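PDB 3B55: succinoglycan biosynthesis protein from Bacillus cereus ATCC 14579, which binds calcium and is a member of the erythromycin esterase-like family, named as a succinoglycan biosynthesis protein. Local coordinates for residues 375-381 and 430-434; 65-71 and 384-388. The protein carries 1 engineered substitution. All blocks are in the same frame, centred on the assembly; numbering follows the deposited sequence.

Contact 1: residues 375-381 and 430-434; sequences FGQVKKD and LVQIQ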
ATOM      1  N   PHE A 375     -11.468 -21.044   5.088  1.00 10.99           N
ATOM      2  CA  PHE A 375     -12.304 -19.864   5.314  1.00 11.18           C
ATOM      3  C   PHE A 375     -13.439 -19.878   4.284  1.00 11.11           C
ATOM      4  O   PHE A 375     -14.509 -19.313   4.509  1.00 11.56           O
ATOM      5  CB  PHE A 375     -11.482 -18.577   5.159  1.00  9.76           C
ATOM      6  CG  PHE A 375     -10.793 -18.139   6.424  1.00  8.39           C
ATOM      7  CD1 PHE A 375     -11.411 -17.253   7.296  1.00 10.80           C
ATOM      8  CD2 PHE A 375      -9.535 -18.638   6.756  1.00  6.56           C
ATOM      9  CE1 PHE A 375     -10.791 -16.870   8.484  1.00 17.66           C
ATOM     10  CE2 PHE A 375      -8.908 -18.266   7.933  1.00  8.30           C
ATOM     11  CZ  PHE A 375      -9.538 -17.378   8.802  1.00 13.45           C
ATOM     12  N   GLY A 376     -13.196 -20.537   3.156  1.00 12.03           N
ATOM     13  CA  GLY A 376     -14.201 -20.621   2.112  1.00 11.09           C
ATOM     14  C   GLY A 376     -15.393 -21.493   2.469  1.00 12.75           C
ATOM     15  O   GLY A 376     -16.407 -21.469   1.770  1.00 15.60           O
ATOM     16  N   GLN A 377     -15.281 -22.274   3.540  1.00 13.20           N
ATOM     17  CA  GLN A 377     -16.386 -23.131   3.953  1.00 15.13           C
ATOM     18  C   GLN A 377     -17.351 -22.424   4.911  1.00 17.91           C
ATOM     19  O   GLN A 377     -18.380 -22.991   5.291  1.00 17.86           O
ATOM     20  CB  GLN A 377     -15.860 -24.416   4.597  1.00 16.84           C
ATOM     21  CG  GLN A 377     -15.024 -25.284   3.661  1.00 14.41           C
ATOM     22  CD  GLN A 377     -15.692 -25.494   2.315  1.00 20.48           C
ATOM     23  OE1 GLN A 377     -15.370 -24.815   1.342  1.00 31.04           O
ATOM     24  NE2 GLN A 377     -16.639 -26.422   2.260  1.00 24.55           N
ATOM     25  N   VAL A 378     -17.015 -21.197   5.307  1.00 15.17           N
ATOM     26  CA  VAL A 378     -17.887 -20.429   6.190  1.00 15.44           C
ATOM     27  C   VAL A 378     -19.106 -20.028   5.359  1.00 15.86           C
ATOM     28  O   VAL A 378     -18.953 -19.500   4.261  1.00 16.41           O
ATOM     29  CB  VAL A 378     -17.176 -19.167   6.717  1.00 17.18           C
ATOM     30  CG1 VAL A 378     -18.171 -18.262   7.432  1.00 14.73           C
ATOM     31  CG2 VAL A 378     -16.052 -19.574   7.665  1.00 14.49           C
ATOM     32  N   LYS A 379     -20.309 -20.277   5.873  1.00 18.30           N
ATOM     33  CA  LYS A 379     -21.525 -19.963   5.132  1.00 17.85           C
ATOM     34  C   LYS A 379     -21.976 -18.508   5.162  1.00 17.23           C
ATOM     35  O   LYS A 379     -23.092 -18.193   5.574  1.00 14.27           O
ATOM     36  CB  LYS A 379     -22.666 -20.866   5.594  1.00 17.80           C
ATOM     37  CG  LYS A 379     -23.438 -21.491   4.445  1.00 23.65           C
ATOM     38  CD  LYS A 379     -24.522 -22.423   4.964  1.00 26.69           C
ATOM     39  CE  LYS A 379     -24.874 -23.519   3.964  1.00 17.12           C
ATOM     40  NZ  LYS A 379     -25.400 -23.036   2.677  1.00 21.04           N
ATOM     41  N   LYS A 380     -21.103 -17.630   4.689  1.00 16.41           N
ATOM     42  CA  LYS A 380     -21.400 -16.213   4.633  1.00 16.91           C
ATOM     43  C   LYS A 380     -20.698 -15.631   3.412  1.00 13.79           C
ATOM     44  O   LYS A 380     -19.541 -15.949   3.151  1.00 12.18           O
ATOM     45  CB  LYS A 380     -20.920 -15.519   5.908  1.00 17.65           C
ATOM     46  CG  LYS A 380     -21.599 -15.994   7.188  1.00 17.01           C
ATOM     47  CD  LYS A 380     -21.049 -15.241   8.400  1.00 26.22           C
ATOM     48  CE  LYS A 380     -21.817 -15.564   9.681  1.00 33.61           C
ATOM     49  NZ  LYS A 380     -21.645 -16.975  10.121  1.00 39.77           N
ATOM     50  N   ASP A 381     -21.413 -14.799   2.660  1.00 15.91           N
ATOM     51  CA  ASP A 381     -20.868 -14.175   1.461  1.00 15.74           C
ATOM     52  C   ASP A 381     -19.600 -13.385   1.768  1.00 15.69           C
ATOM     53  O   ASP A 381     -18.610 -13.503   1.053  1.00 15.09           O
ATOM     54  CB  ASP A 381     -21.919 -13.260   0.830  1.00 14.39           C
ATOM     55  CG  ASP A 381     -23.089 -14.033   0.250  1.00 24.06           C
ATOM     56  OD1 ASP A 381     -24.234 -13.534   0.322  1.00 25.95           O
ATOM     57  OD2 ASP A 381     -22.864 -15.140  -0.291  1.00 26.82           O
ATOM     58  N   LEU A 430      -8.817 -10.515   9.635  1.00  9.64           N
ATOM     59  CA  LEU A 430      -9.030 -11.050   8.295  1.00 10.17           C
ATOM     60  C   LEU A 430     -10.444 -10.806   7.771  1.00 10.32           C
ATOM     61  O   LEU A 430     -11.432 -11.024   8.470  1.00 11.08           O
ATOM     62  CB  LEU A 430      -8.759 -12.557   8.238  1.00 11.99           C
ATOM     63  CG  LEU A 430      -8.896 -13.070   6.790  1.00 13.55           C
ATOM     64  CD1 LEU A 430      -7.516 -13.234   6.159  1.00 13.48           C
ATOM     65  CD2 LEU A 430      -9.647 -14.381   6.761  1.00 13.64           C
ATOM     66  N   VAL A 431     -10.520 -10.352   6.527  1.00  9.85           N
ATOM     67  CA  VAL A 431     -11.788 -10.101   5.867  1.00  7.53           C
ATOM     68  C   VAL A 431     -11.887 -11.081   4.707  1.00  7.53           C
ATOM     69  O   VAL A 431     -11.099 -11.013   3.763  1.00  7.84           O
ATOM     70  CB  VAL A 431     -11.859  -8.661   5.338  1.00  9.94           C
ATOM     71  CG1 VAL A 431     -13.117  -8.474   4.507  1.00  9.91           C
ATOM     72  CG2 VAL A 431     -11.826  -7.687   6.508  1.00  3.86           C
ATOM     73  N   GLN A 432     -12.846 -12.000   4.788  1.00  7.35           N
ATOM     74  CA  GLN A 432     -13.033 -13.008   3.745  1.00  6.17           C
ATOM     75  C   GLN A 432     -14.177 -12.638   2.803  1.00  8.50           C
ATOM     76  O   GLN A 432     -15.254 -12.244   3.244  1.00 10.07           O
ATOM     77  CB  GLN A 432     -13.328 -14.376   4.385  1.00  5.12           C
ATOM     78  CG  GLN A 432     -13.568 -15.512   3.391  1.00  5.26           C
ATOM     79  CD  GLN A 432     -12.279 -16.055   2.775  1.00  6.74           C
ATOM     80  OE1 GLN A 432     -12.313 -16.830   1.817  1.00 11.31           O
ATOM     81  NE2 GLN A 432     -11.139 -15.667   3.339  1.00  4.13           N
ATOM     82  N   ILE A 433     -13.923 -12.757   1.506  1.00  8.84           N
ATOM     83  CA  ILE A 433     -14.916 -12.471   0.474  1.00  5.96           C
ATOM     84  C   ILE A 433     -14.971 -13.760  -0.349  1.00  7.19           C
ATOM     85  O   ILE A 433     -14.039 -14.083  -1.092  1.00  3.90           O
ATOM     86  CB  ILE A 433     -14.473 -11.268  -0.388  1.00  7.84           C
ATOM     87  CG1 ILE A 433     -14.196 -10.079   0.522  1.00  4.35           C
ATOM     88  CG2 ILE A 433     -15.570 -10.891  -1.389  1.00  8.26           C
ATOM     89  CD1 ILE A 433     -13.671  -8.866  -0.207  1.00  9.43           C
ATOM     90  N   GLN A 434     -16.062 -14.502  -0.194  1.00  5.70           N
ATOM     91  CA  GLN A 434     -16.215 -15.792  -0.855  1.00  9.17           C
ATOM     92  C   GLN A 434     -16.269 -15.789  -2.380  1.00 11.70           C
ATOM     93  O   GLN A 434     -15.839 -16.757  -3.007  1.00  9.83           O
ATOM     94  CB  GLN A 434     -17.426 -16.519  -0.264  1.00  9.17           C
ATOM     95  CG  GLN A 434     -17.417 -16.551   1.270  1.00  8.67           C
ATOM     96  CD  GLN A 434     -16.308 -17.429   1.854  1.00 11.54           C
ATOM     97  OE1 GLN A 434     -15.177 -17.423   1.376  1.00 12.05           O
ATOM     98  NE2 GLN A 434     -16.635 -18.174   2.908  1.00 14.21           N
TER

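Contact 2: residues 65-71 and 384-388; sequences LKPLKNM and FIDLR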
ATOM      1  N   LEU A  65     -19.783  -2.701   9.992  1.00 13.12           N
ATOM      2  CA  LEU A  65     -18.363  -2.517  10.303  1.00 15.44           C
ATOM      3  C   LEU A  65     -18.098  -2.046  11.737  1.00 16.27           C
ATOM      4  O   LEU A  65     -16.947  -1.902  12.150  1.00 14.83           O
ATOM      5  CB  LEU A  65     -17.730  -1.536   9.300  1.00 10.37           C
ATOM      6  CG  LEU A  65     -17.454  -2.138   7.911  1.00 15.77           C
ATOM      7  CD1 LEU A  65     -16.960  -1.077   6.954  1.00 16.40           C
ATOM      8  CD2 LEU A  65     -16.423  -3.247   8.035  1.00  7.24           C
ATOM      9  N   LYS A  66     -19.167  -1.819  12.494  1.00 16.66           N
ATOM     10  CA  LYS A  66     -19.053  -1.360  13.874  1.00 19.05           C
ATOM     11  C   LYS A  66     -18.128  -2.205  14.751  1.00 16.79           C
ATOM     12  O   LYS A  66     -17.437  -1.670  15.615  1.00 19.43           O
ATOM     13  CB  LYS A  66     -20.441  -1.288  14.512  1.00 21.24           C
ATOM     14  CG  LYS A  66     -21.336  -0.237  13.880  1.00 32.12           C
ATOM     15  CD  LYS A  66     -21.433   1.003  14.744  1.00 44.13           C
ATOM     16  CE  LYS A  66     -22.619   0.913  15.681  1.00 47.47           C
ATOM     17  NZ  LYS A  66     -23.882   0.911  14.894  1.00 50.11           N
ATOM     18  N   PRO A  67     -18.116  -3.539  14.563  1.00 15.53           N
ATOM     19  CA  PRO A  67     -17.240  -4.393  15.382  1.00 14.63           C
ATOM     20  C   PRO A  67     -15.759  -4.057  15.202  1.00 14.64           C
ATOM     21  O   PRO A  67     -14.909  -4.471  15.989  1.00 15.15           O
ATOM     22  CB  PRO A  67     -17.574  -5.800  14.889  1.00 14.84           C
ATOM     23  CG  PRO A  67     -19.038  -5.677  14.529  1.00 18.56           C
ATOM     24  CD  PRO A  67     -19.065  -4.358  13.787  1.00 13.89           C
ATOM     25  N   LEU A  68     -15.461  -3.284  14.167  1.00 11.86           N
ATOM     26  CA  LEU A  68     -14.088  -2.902  13.865  1.00 13.83           C
ATOM     27  C   LEU A  68     -13.573  -1.825  14.825  1.00 15.24           C
ATOM     28  O   LEU A  68     -12.373  -1.740  15.091  1.00 14.12           O
ATOM     29  CB  LEU A  68     -14.014  -2.408  12.419  1.00 14.23           C
ATOM     30  CG  LEU A  68     -12.723  -2.564  11.623  1.00 15.45           C
ATOM     31  CD1 LEU A  68     -12.181  -3.992  11.734  1.00 16.55           C
ATOM     32  CD2 LEU A  68     -13.021  -2.219  10.176  1.00 19.77           C
ATOM     33  N   LYS A  69     -14.482  -1.014  15.360  1.00 14.60           N
ATOM     34  CA  LYS A  69     -14.088   0.051  16.279  1.00 16.63           C
ATOM     35  C   LYS A  69     -13.109  -0.459  17.334  1.00 19.03           C
ATOM     36  O   LYS A  69     -11.972   0.019  17.424  1.00 24.10           O
ATOM     37  CB  LYS A  69     -15.324   0.652  16.962  1.00 13.41           C
ATOM     38  CG  LYS A  69     -15.035   1.884  17.814  1.00 14.85           C
ATOM     39  CD  LYS A  69     -16.295   2.358  18.540  1.00 20.03           C
ATOM     40  CE  LYS A  69     -16.059   3.663  19.291  1.00 32.04           C
ATOM     41  NZ  LYS A  69     -15.838   3.461  20.751  1.00 29.51           N
ATOM     42  N   ASN A  70     -13.543  -1.442  18.119  1.00 18.80           N
ATOM     43  CA  ASN A  70     -12.694  -1.986  19.164  1.00 19.62           C
ATOM     44  C   ASN A  70     -11.572  -2.906  18.684  1.00 18.65           C
ATOM     45  O   ASN A  70     -10.605  -3.118  19.405  1.00 20.46           O
ATOM     46  CB  ASN A  70     -13.536  -2.709  20.215  1.00 19.99           C
ATOM     47  CG  ASN A  70     -14.387  -1.756  21.026  1.00 22.37           C
ATOM     48  OD1 ASN A  70     -13.974  -0.632  21.313  1.00 21.56           O
ATOM     49  ND2 ASN A  70     -15.576  -2.204  21.411  1.00 20.79           N
HETATM   50  N   MSE A  71     -11.686  -3.459  17.484  1.00 20.08           N
HETATM   51  CA  MSE A  71     -10.623  -4.323  16.987  1.00 21.24           C
HETATM   52  C   MSE A  71      -9.399  -3.466  16.686  1.00 21.10           C
HETATM   53  O   MSE A  71      -8.275  -3.811  17.057  1.00 21.58           O
HETATM   54  CB  MSE A  71     -11.057  -5.040  15.717  1.00 19.97           C
HETATM   55  CG  MSE A  71     -11.886  -6.267  15.973  1.00 28.79           C
HETATM   56 SE   MSE A  71     -12.399  -7.057  14.302  1.00 33.56          SE
HETATM   57  CE  MSE A  71     -14.068  -7.883  14.861  1.00 21.67           C
ATOM     58  N   PHE A 384     -15.693 -10.675   8.487  1.00  8.94           N
ATOM     59  CA  PHE A 384     -14.358 -10.427   8.986  1.00 10.81           C
ATOM     60  C   PHE A 384     -14.249 -11.028  10.375  1.00 10.88           C
ATOM     61  O   PHE A 384     -15.258 -11.403  10.982  1.00  9.89           O
ATOM     62  CB  PHE A 384     -13.994  -8.937   8.975  1.00  9.35           C
ATOM     63  CG  PHE A 384     -14.847  -8.069   9.857  1.00 12.64           C
ATOM     64  CD1 PHE A 384     -16.154  -7.744   9.495  1.00 11.61           C
ATOM     65  CD2 PHE A 384     -14.305  -7.490  11.000  1.00  9.01           C
ATOM     66  CE1 PHE A 384     -16.898  -6.847  10.250  1.00  8.61           C
ATOM     67  CE2 PHE A 384     -15.044  -6.591  11.763  1.00 16.57           C
ATOM     68  CZ  PHE A 384     -16.345  -6.268  11.384  1.00 10.92           C
ATOM     69  N   ILE A 385     -13.026 -11.141  10.873  1.00  9.07           N
ATOM     70  CA  ILE A 385     -12.822 -11.749  12.174  1.00 14.32           C
ATOM     71  C   ILE A 385     -11.506 -11.318  12.786  1.00 13.93           C
ATOM     72  O   ILE A 385     -10.544 -11.029  12.070  1.00 14.54           O
ATOM     73  CB  ILE A 385     -12.841 -13.286  12.040  1.00 15.95           C
ATOM     74  CG1 ILE A 385     -12.517 -13.941  13.381  1.00 17.22           C
ATOM     75  CG2 ILE A 385     -11.857 -13.720  10.965  1.00 17.05           C
ATOM     76  CD1 ILE A 385     -12.999 -15.380  13.468  1.00 21.10           C
ATOM     77  N   ASP A 386     -11.468 -11.278  14.115  1.00 13.00           N
ATOM     78  CA  ASP A 386     -10.257 -10.896  14.826  1.00 12.84           C
ATOM     79  C   ASP A 386      -9.444 -12.165  15.080  1.00 14.89           C
ATOM     80  O   ASP A 386      -9.799 -12.979  15.939  1.00 11.34           O
ATOM     81  CB  ASP A 386     -10.601 -10.242  16.165  1.00 12.89           C
ATOM     82  CG  ASP A 386      -9.413  -9.525  16.782  1.00 15.60           C
ATOM     83  OD1 ASP A 386      -8.274  -9.999  16.598  1.00 13.13           O
ATOM     84  OD2 ASP A 386      -9.623  -8.497  17.462  1.00 20.17           O
ATOM     85  N   LEU A 387      -8.365 -12.337  14.324  1.00 12.72           N
ATOM     86  CA  LEU A 387      -7.503 -13.507  14.464  1.00 16.24           C
ATOM     87  C   LEU A 387      -6.794 -13.528  15.822  1.00 16.60           C
ATOM     88  O   LEU A 387      -6.400 -14.583  16.312  1.00 16.54           O
ATOM     89  CB  LEU A 387      -6.461 -13.528  13.337  1.00 15.24           C
ATOM     90  CG  LEU A 387      -7.004 -13.495  11.900  1.00 15.09           C
ATOM     91  CD1 LEU A 387      -5.851 -13.458  10.915  1.00 13.74           C
ATOM     92  CD2 LEU A 387      -7.885 -14.702  11.646  1.00 13.99           C
ATOM     93  N   ARG A 388      -6.635 -12.356  16.424  1.00 18.85           N
ATOM     94  CA  ARG A 388      -5.968 -12.265  17.716  1.00 22.14           C
ATOM     95  C   ARG A 388      -6.814 -12.853  18.841  1.00 20.94           C
ATOM     96  O   ARG A 388      -6.305 -13.131  19.922  1.00 22.99           O
ATOM     97  CB  ARG A 388      -5.652 -10.807  18.037  1.00 20.89           C
ATOM     98  CG  ARG A 388      -4.700 -10.148  17.064  1.00 16.58           C
ATOM     99  CD  ARG A 388      -4.702  -8.643  17.268  1.00 17.35           C
ATOM    100  NE  ARG A 388      -6.052  -8.109  17.125  1.00 11.68           N
ATOM    101  CZ  ARG A 388      -6.369  -6.820  17.221  1.00 14.88           C
ATOM    102  NH1 ARG A 388      -5.425  -5.917  17.457  1.00 10.40           N
ATOM    103  NH2 ARG A 388      -7.636  -6.438  17.089  1.00  6.09           N
TER
HETATM  104  O   HOH W   1      -5.951  -3.269  18.034  1.00 19.83           O

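Contact 1: residues 375-381 and 430-434
A helix-to-strand connection, running from the end of helix 371-376 into strand 382-386, is held here against the far end of strand 429-433. Q434 does most of the work. Its side-chain NE2 donates to two backbone carbonyls, F375 O at 2.9 Å and V378 O at 3.0 Å, so one amide group bridges both ends of the turn through F375-V378, which is itself closed by V378 N to F375 O at 3.2 Å. In the mixed sheet of this erythromycin esterase-like fold, 429-433 lies between antiparallel 382-386 and parallel 336-344; the hydrogen bond from Q434 N to D381 O, 3.0 Å, joins the two segments where 382-386 is about to begin and the chain turns a corner at Q434. Deeper in, L430 CD2 sits over the F375 ring, 3.5 Å from its centroid and 24° off the normal, a CH-pi contact. L46 of helix 39-49 packs on both F375 and V378, while Q432 and Q434 lean on F383 of the adjacent strand.

Contact 2: residues 65-71 and 384-388
L65 opens a type I beta turn that ends at L68, with L68 N hydrogen-bonded to L65 O at 2.9 Å, and this turn leads the chain into the short helix 68-72. The turn and the helix together put four apolar side chains around the ring of F384. L65 comes first, its CD2 reaching F384 CE1 at 4.3 Å. P67 lies closer, CB to CZ of F384 at 3.7 Å, and L68 adds its CD1 at 3.9 Å from F384 CE2. M71, a selenomethionine, makes the tightest approach to the ring, CE to F384 CE2 at 3.5 Å; its SE stands at the ring edge, 4.9 Å from the centroid, a Met-aromatic contact. The backbone of M71 adds a polar link: R388 NH2 donates to M71 O at 2.7 Å, and a water that donates to M71 O also accepts from R388 NH1. D386 steadies that guanidinium by a salt bridge, R388 NH2 to D386 OD2 at 2.9 Å and R388 NE to D386 OD1 at 3.0 Å, while OD1 also takes R388 N in an Asx turn. F384 lies on strand 382-386, between strands 51-53 and 429-433, and L65 and L68 turn to Y100 of helix 88-104, so the segment 65-71 packs between this helix and the sheet.

Contacts 1 and 2 lie with their centres about 15 Å apart, on the same side of the chain's centre and away from the calcium site. Their segments alternate along the chain, in the order 65-71, 375-381, 384-388, 430-434, and helix 371-376 is followed, after the loop to 381, by strand 382-386. The shared element is the mixed sheet, where strands 382-386 and 429-433 are antiparallel neighbours. There the contacts meet directly: I385 N and L430 O, 2.9 Å apart, form a probable hydrogen bond, and V431 CG2 packs on F384 CB at 3.5 Å. Contact 2 brings an early segment to strand 382-386, and contact 1 joins the loop before that strand to its neighbour's end, both near one sheet edge.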